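Local coordinates for protein aminoglycoside phosphotransferase (Mycobacterium smegmatis, PDB 6EF6) that phosphorylates (S)-1-amino-2-propanol as the aminopropanol kinase associated with a bacterial microcompartment for aminoacetone utilization, at residues 147-158 with 281-292. Numbering follows the deposited sequence. Where two conformers were deposited one is given.
Sequences FQTLGRITASLH and WQESWVAGYRSR. With ACT (acetate ion), chain F.
Gly-151 and Gly-288 let helices 147-158 and 281-290 run with their axes only 6.4 Å apart, in the same general direction at a crossing angle of -40°, the signature of a glycine-mediated, right-handed helix pair in the helical part of this aminoglycoside-phosphotransferase-like fold. With no side chains at the two glycines, backbone meets backbone: Gly-288 CA lies 3.4 Å from Gln-148 O with a nearly straight C-H...O angle of 170°, and Gly-151 CA faces Trp-285 O in the same manner. Gly-151 CA also sits squarely over the five-membered ring of Trp-285. That indole swings across helix 147-158 because its CG is anti to the backbone N (chi1 -169°), which brings Trp-285 NE1 to a water in the ring plane, 2.8 Å away. Accepting from NE1 and donating to Thr-154 OG1, the water bridges the two helices; the Thr-154 hydroxyl spends its own proton on Leu-150 O. Phe-265 meets Trp-285 edge-to-face beside them. At one end, Phe-147 and Trp-281 form an offset stack, with Phe-147 CE2 above the indole and Trp-281 CB over the phenyl face. Further along, Tyr-289 is a knob among Gly-151, Thr-154, Ala-155 and His-158, the methyl of Ala-155 centred over its ring, 3.6 Å from the centroid. Arg-292 folds back at chi2 and, with Arg-152 in one of its two conformers, lays one guanidinium face over Arg-152 CD; its main polar partner is Asp-96, with a weak bond from NH1 to Ser-156 OG besides. His-158, one wall of the hole that takes Tyr-289, is held at both nitrogens: NE2 is hydrogen-bonded to Asp-264, and His-158 ND1, at 2.7 Å, to Tyr-289 OH, which meets the imidazole edge in its plane.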
loop_
_atom_site.group_PDB
_atom_site.type_symbol
_atom_site.label_atom_id
_atom_site.label_comp_id
_atom_site.label_asym_id
_atom_site.label_seq_id
_atom_site.Cartn_x
_atom_site.Cartn_y
_atom_site.Cartn_z
ATOM N N PHE A 147 -13.981 -4.957 -6.185
ATOM C CA PHE A 147 -12.875 -4.528 -7.032
ATOM C C PHE A 147 -13.223 -3.308 -7.876
ATOM O O PHE A 147 -12.337 -2.491 -8.167
ATOM C CB PHE A 147 -12.315 -5.650 -7.906
ATOM C CG PHE A 147 -11.414 -6.590 -7.139
ATOM C CD1 PHE A 147 -10.099 -6.198 -6.882
ATOM C CD2 PHE A 147 -11.862 -7.795 -6.657
ATOM C CE1 PHE A 147 -9.275 -6.995 -6.152
ATOM C CE2 PHE A 147 -11.006 -8.627 -5.937
ATOM C CZ PHE A 147 -9.714 -8.223 -5.697
ATOM N N GLN A 148 -14.442 -3.217 -8.394
ATOM C CA GLN A 148 -14.812 -2.075 -9.219
ATOM C C GLN A 148 -14.703 -0.775 -8.447
ATOM O O GLN A 148 -14.211 0.225 -8.995
ATOM C CB GLN A 148 -16.219 -2.281 -9.774
ATOM C CG GLN A 148 -16.612 -1.160 -10.717
ATOM C CD GLN A 148 -17.912 -1.409 -11.447
ATOM O OE1 GLN A 148 -18.370 -2.557 -11.626
ATOM N NE2 GLN A 148 -18.477 -0.373 -11.975
ATOM N N THR A 149 -15.211 -0.731 -7.221
ATOM C CA THR A 149 -15.129 0.466 -6.401
ATOM C C THR A 149 -13.676 0.816 -6.121
ATOM O O THR A 149 -13.292 1.990 -6.205
ATOM C CB THR A 149 -15.876 0.208 -5.094
ATOM O OG1 THR A 149 -17.240 -0.081 -5.427
ATOM C CG2 THR A 149 -15.868 1.401 -4.174
ATOM N N LEU A 150 -12.840 -0.187 -5.875
ATOM C CA LEU A 150 -11.417 0.065 -5.675
ATOM C C LEU A 150 -10.789 0.679 -6.919
ATOM O O LEU A 150 -10.011 1.649 -6.817
ATOM C CB LEU A 150 -10.748 -1.246 -5.258
ATOM C CG LEU A 150 -9.223 -1.196 -5.100
ATOM C CD1 LEU A 150 -8.794 -0.186 -4.051
ATOM C CD2 LEU A 150 -8.763 -2.615 -4.682
ATOM N N GLY A 151 -11.110 0.158 -8.097
ATOM C CA GLY A 151 -10.605 0.735 -9.328
ATOM C C GLY A 151 -11.025 2.177 -9.521
ATOM O O GLY A 151 -10.231 3.007 -9.976
ATOM N N ARG A 152 -12.295 2.492 -9.250
ATOM C CA ARG A 152 -12.776 3.850 -9.431
ATOM C C ARG A 152 -12.042 4.813 -8.498
ATOM O O ARG A 152 -11.660 5.923 -8.912
ATOM C CB ARG A 152 -14.271 3.854 -9.154
ATOM C CG ARG A 152 -14.905 5.207 -9.404
ATOM C CD ARG A 152 -16.344 5.274 -8.913
ATOM N NE ARG A 152 -16.431 5.360 -7.453
ATOM C CZ ARG A 152 -17.114 4.524 -6.670
ATOM N NH1 ARG A 152 -17.761 3.482 -7.182
ATOM N NH2 ARG A 152 -17.139 4.733 -5.357
ATOM N N ILE A 153 -11.860 4.429 -7.243
ATOM C CA ILE A 153 -11.153 5.293 -6.281
ATOM C C ILE A 153 -9.679 5.452 -6.666
ATOM O O ILE A 153 -9.115 6.574 -6.595
ATOM C CB ILE A 153 -11.357 4.760 -4.857
ATOM C CG1 ILE A 153 -12.823 4.942 -4.471
ATOM C CG2 ILE A 153 -10.367 5.459 -3.842
ATOM C CD1 ILE A 153 -13.239 4.233 -3.183
ATOM N N THR A 154 -9.070 4.384 -7.174
ATOM C CA THR A 154 -7.688 4.485 -7.645
ATOM C C THR A 154 -7.574 5.502 -8.773
ATOM O O THR A 154 -6.650 6.340 -8.795
ATOM C CB THR A 154 -7.188 3.111 -8.095
ATOM O OG1 THR A 154 -7.247 2.174 -7.025
ATOM C CG2 THR A 154 -5.720 3.232 -8.560
ATOM N N ALA A 155 -8.495 5.472 -9.752
ATOM C CA ALA A 155 -8.488 6.449 -10.829
ATOM C C ALA A 155 -8.573 7.860 -10.281
ATOM O O ALA A 155 -7.931 8.774 -10.795
ATOM C CB ALA A 155 -9.641 6.166 -11.787
ATOM N N SER A 156 -9.395 8.080 -9.270
ATOM C CA SER A 156 -9.479 9.420 -8.696
ATOM C C SER A 156 -8.170 9.838 -8.039
ATOM O O SER A 156 -7.814 11.022 -8.093
ATOM C CB SER A 156 -10.573 9.463 -7.649
ATOM O OG SER A 156 -11.827 9.283 -8.284
ATOM N N LEU A 157 -7.465 8.907 -7.384
ATOM C CA LEU A 157 -6.147 9.228 -6.831
ATOM C C LEU A 157 -5.158 9.544 -7.930
ATOM O O LEU A 157 -4.334 10.459 -7.778
ATOM C CB LEU A 157 -5.641 8.060 -5.980
ATOM C CG LEU A 157 -6.340 7.900 -4.630
ATOM C CD1 LEU A 157 -5.974 6.571 -3.990
ATOM C CD2 LEU A 157 -5.996 9.052 -3.670
ATOM N N HIS A 158 -5.193 8.826 -9.037
ATOM C CA HIS A 158 -4.313 9.117 -10.138
ATOM C C HIS A 158 -4.623 10.478 -10.743
ATOM O O HIS A 158 -3.708 11.246 -11.099
ATOM C CB HIS A 158 -4.424 8.040 -11.194
ATOM C CG HIS A 158 -3.897 6.730 -10.750
ATOM N ND1 HIS A 158 -3.973 5.614 -11.547
ATOM C CD2 HIS A 158 -3.218 6.366 -9.642
ATOM C CE1 HIS A 158 -3.410 4.597 -10.932
ATOM N NE2 HIS A 158 -2.944 5.010 -9.767
ATOM N N TRP A 281 -11.678 -10.150 -11.520
ATOM C CA TRP A 281 -11.345 -9.027 -10.671
ATOM C C TRP A 281 -10.740 -7.900 -11.483
ATOM O O TRP A 281 -11.056 -6.707 -11.280
ATOM C CB TRP A 281 -10.353 -9.486 -9.610
ATOM C CG TRP A 281 -10.921 -10.506 -8.641
ATOM C CD1 TRP A 281 -12.231 -10.770 -8.375
ATOM C CD2 TRP A 281 -10.166 -11.329 -7.749
ATOM N NE1 TRP A 281 -12.331 -11.714 -7.388
ATOM C CE2 TRP A 281 -11.073 -12.058 -6.978
ATOM C CE3 TRP A 281 -8.803 -11.476 -7.524
ATOM C CZ2 TRP A 281 -10.671 -13.000 -6.013
ATOM C CZ3 TRP A 281 -8.398 -12.414 -6.566
ATOM C CH2 TRP A 281 -9.342 -13.122 -5.812
ATOM N N GLN A 282 -9.840 -8.240 -12.410
ATOM C CA GLN A 282 -9.260 -7.229 -13.281
ATOM C C GLN A 282 -10.353 -6.516 -14.085
ATOM O O GLN A 282 -10.338 -5.278 -14.186
ATOM C CB GLN A 282 -8.241 -7.879 -14.211
ATOM C CG GLN A 282 -7.505 -6.845 -15.055
ATOM C CD GLN A 282 -6.463 -7.406 -15.992
ATOM O OE1 GLN A 282 -6.509 -7.175 -17.211
ATOM N NE2 GLN A 282 -5.531 -8.080 -15.441
ATOM N N GLU A 283 -11.254 -7.255 -14.706
ATOM C CA GLU A 283 -12.284 -6.616 -15.523
ATOM C C GLU A 283 -13.151 -5.693 -14.665
ATOM O O GLU A 283 -13.500 -4.603 -15.110
ATOM C CB GLU A 283 -13.151 -7.637 -16.257
ATOM C CG GLU A 283 -12.357 -8.383 -17.324
ATOM C CD GLU A 283 -13.198 -9.181 -18.342
ATOM O OE1 GLU A 283 -14.381 -8.870 -18.562
ATOM O OE2 GLU A 283 -12.644 -10.132 -18.944
ATOM N N SER A 284 -13.457 -6.075 -13.430
ATOM C CA SER A 284 -14.263 -5.218 -12.574
ATOM C C SER A 284 -13.496 -3.961 -12.217
ATOM O O SER A 284 -14.031 -2.850 -12.271
ATOM C CB SER A 284 -14.667 -5.989 -11.316
ATOM O OG SER A 284 -15.462 -7.107 -11.626
ATOM N N TRP A 285 -12.226 -4.120 -11.811
ATOM C CA TRP A 285 -11.393 -2.970 -11.460
ATOM C C TRP A 285 -11.251 -2.011 -12.627
ATOM O O TRP A 285 -11.377 -0.812 -12.455
ATOM C CB TRP A 285 -10.022 -3.502 -11.019
ATOM C CG TRP A 285 -9.062 -2.546 -10.372
ATOM C CD1 TRP A 285 -8.856 -2.386 -9.008
ATOM C CD2 TRP A 285 -8.188 -1.628 -11.034
ATOM N NE1 TRP A 285 -7.851 -1.449 -8.791
ATOM C CE2 TRP A 285 -7.429 -0.970 -10.009
ATOM C CE3 TRP A 285 -7.902 -1.341 -12.378
ATOM C CZ2 TRP A 285 -6.426 -0.058 -10.303
ATOM C CZ3 TRP A 285 -6.897 -0.407 -12.661
ATOM C CH2 TRP A 285 -6.181 0.209 -11.630
ATOM N N VAL A 286 -10.988 -2.544 -13.808
ATOM C CA VAL A 286 -10.853 -1.708 -15.000
ATOM C C VAL A 286 -12.135 -0.946 -15.329
ATOM O O VAL A 286 -12.100 0.219 -15.734
ATOM C CB VAL A 286 -10.373 -2.570 -16.172
ATOM C CG1 VAL A 286 -10.550 -1.831 -17.494
ATOM C CG2 VAL A 286 -8.904 -2.988 -15.956
ATOM N N ALA A 287 -13.306 -1.601 -15.205
ATOM C CA ALA A 287 -14.571 -0.911 -15.443
ATOM C C ALA A 287 -14.753 0.257 -14.483
ATOM O O ALA A 287 -15.189 1.349 -14.871
ATOM C CB ALA A 287 -15.743 -1.889 -15.295
ATOM N N GLY A 288 -14.367 0.062 -13.217
ATOM C CA GLY A 288 -14.459 1.152 -12.244
ATOM C C GLY A 288 -13.473 2.270 -12.542
ATOM O O GLY A 288 -13.826 3.457 -12.545
ATOM N N TYR A 289 -12.239 1.899 -12.869
ATOM C CA TYR A 289 -11.205 2.879 -13.203
ATOM C C TYR A 289 -11.632 3.747 -14.367
ATOM O O TYR A 289 -11.614 5.000 -14.288
ATOM C CB TYR A 289 -9.902 2.143 -13.520
ATOM C CG TYR A 289 -8.711 3.065 -13.586
ATOM C CD1 TYR A 289 -8.477 3.852 -14.669
ATOM C CD2 TYR A 289 -7.812 3.125 -12.547
ATOM C CE1 TYR A 289 -7.367 4.703 -14.751
ATOM C CE2 TYR A 289 -6.725 3.990 -12.596
ATOM C CZ TYR A 289 -6.533 4.760 -13.691
ATOM O OH TYR A 289 -5.443 5.639 -13.806
ATOM N N ARG A 290 -12.090 3.098 -15.462
ATOM C CA ARG A 290 -12.430 3.834 -16.666
ATOM C C ARG A 290 -13.633 4.736 -16.482
ATOM O O ARG A 290 -13.821 5.657 -17.278
ATOM C CB ARG A 290 -12.671 2.842 -17.824
ATOM C CG ARG A 290 -11.404 2.212 -18.354
ATOM C CD ARG A 290 -11.681 1.230 -19.513
ATOM N NE ARG A 290 -10.407 0.785 -20.109
ATOM C CZ ARG A 290 -10.191 -0.385 -20.689
ATOM N NH1 ARG A 290 -11.120 -1.322 -20.727
ATOM N NH2 ARG A 290 -8.998 -0.625 -21.226
ATOM N N SER A 291 -14.446 4.537 -15.448
ATOM C CA SER A 291 -15.554 5.433 -15.148
ATOM C C SER A 291 -15.065 6.823 -14.741
ATOM O O SER A 291 -15.847 7.781 -14.825
ATOM C CB SER A 291 -16.489 4.834 -14.092
ATOM O OG SER A 291 -16.026 5.030 -12.763
ATOM N N ARG A 292 -13.818 6.938 -14.299
ATOM C CA ARG A 292 -13.240 8.208 -13.852
ATOM C C ARG A 292 -12.045 8.676 -14.656
ATOM O O ARG A 292 -11.854 9.899 -14.765
ATOM C CB ARG A 292 -12.801 8.094 -12.374
ATOM C CG ARG A 292 -13.932 7.996 -11.412
ATOM C CD ARG A 292 -14.679 9.311 -11.259
ATOM N NE ARG A 292 -15.983 9.100 -10.629
ATOM C CZ ARG A 292 -16.203 9.079 -9.318
ATOM N NH1 ARG A 292 -15.213 9.257 -8.452
ATOM N NH2 ARG A 292 -17.432 8.874 -8.870
HETATM C C ACT F . -19.597 1.115 -3.437
HETATM O O ACT F . -19.952 1.710 -2.378
HETATM O OXT ACT F . -18.968 0.029 -3.558
HETATM C CH3 ACT F . -19.977 1.800 -4.779
HETATM O O HOH W 1 -6.145 -0.418 -6.763
#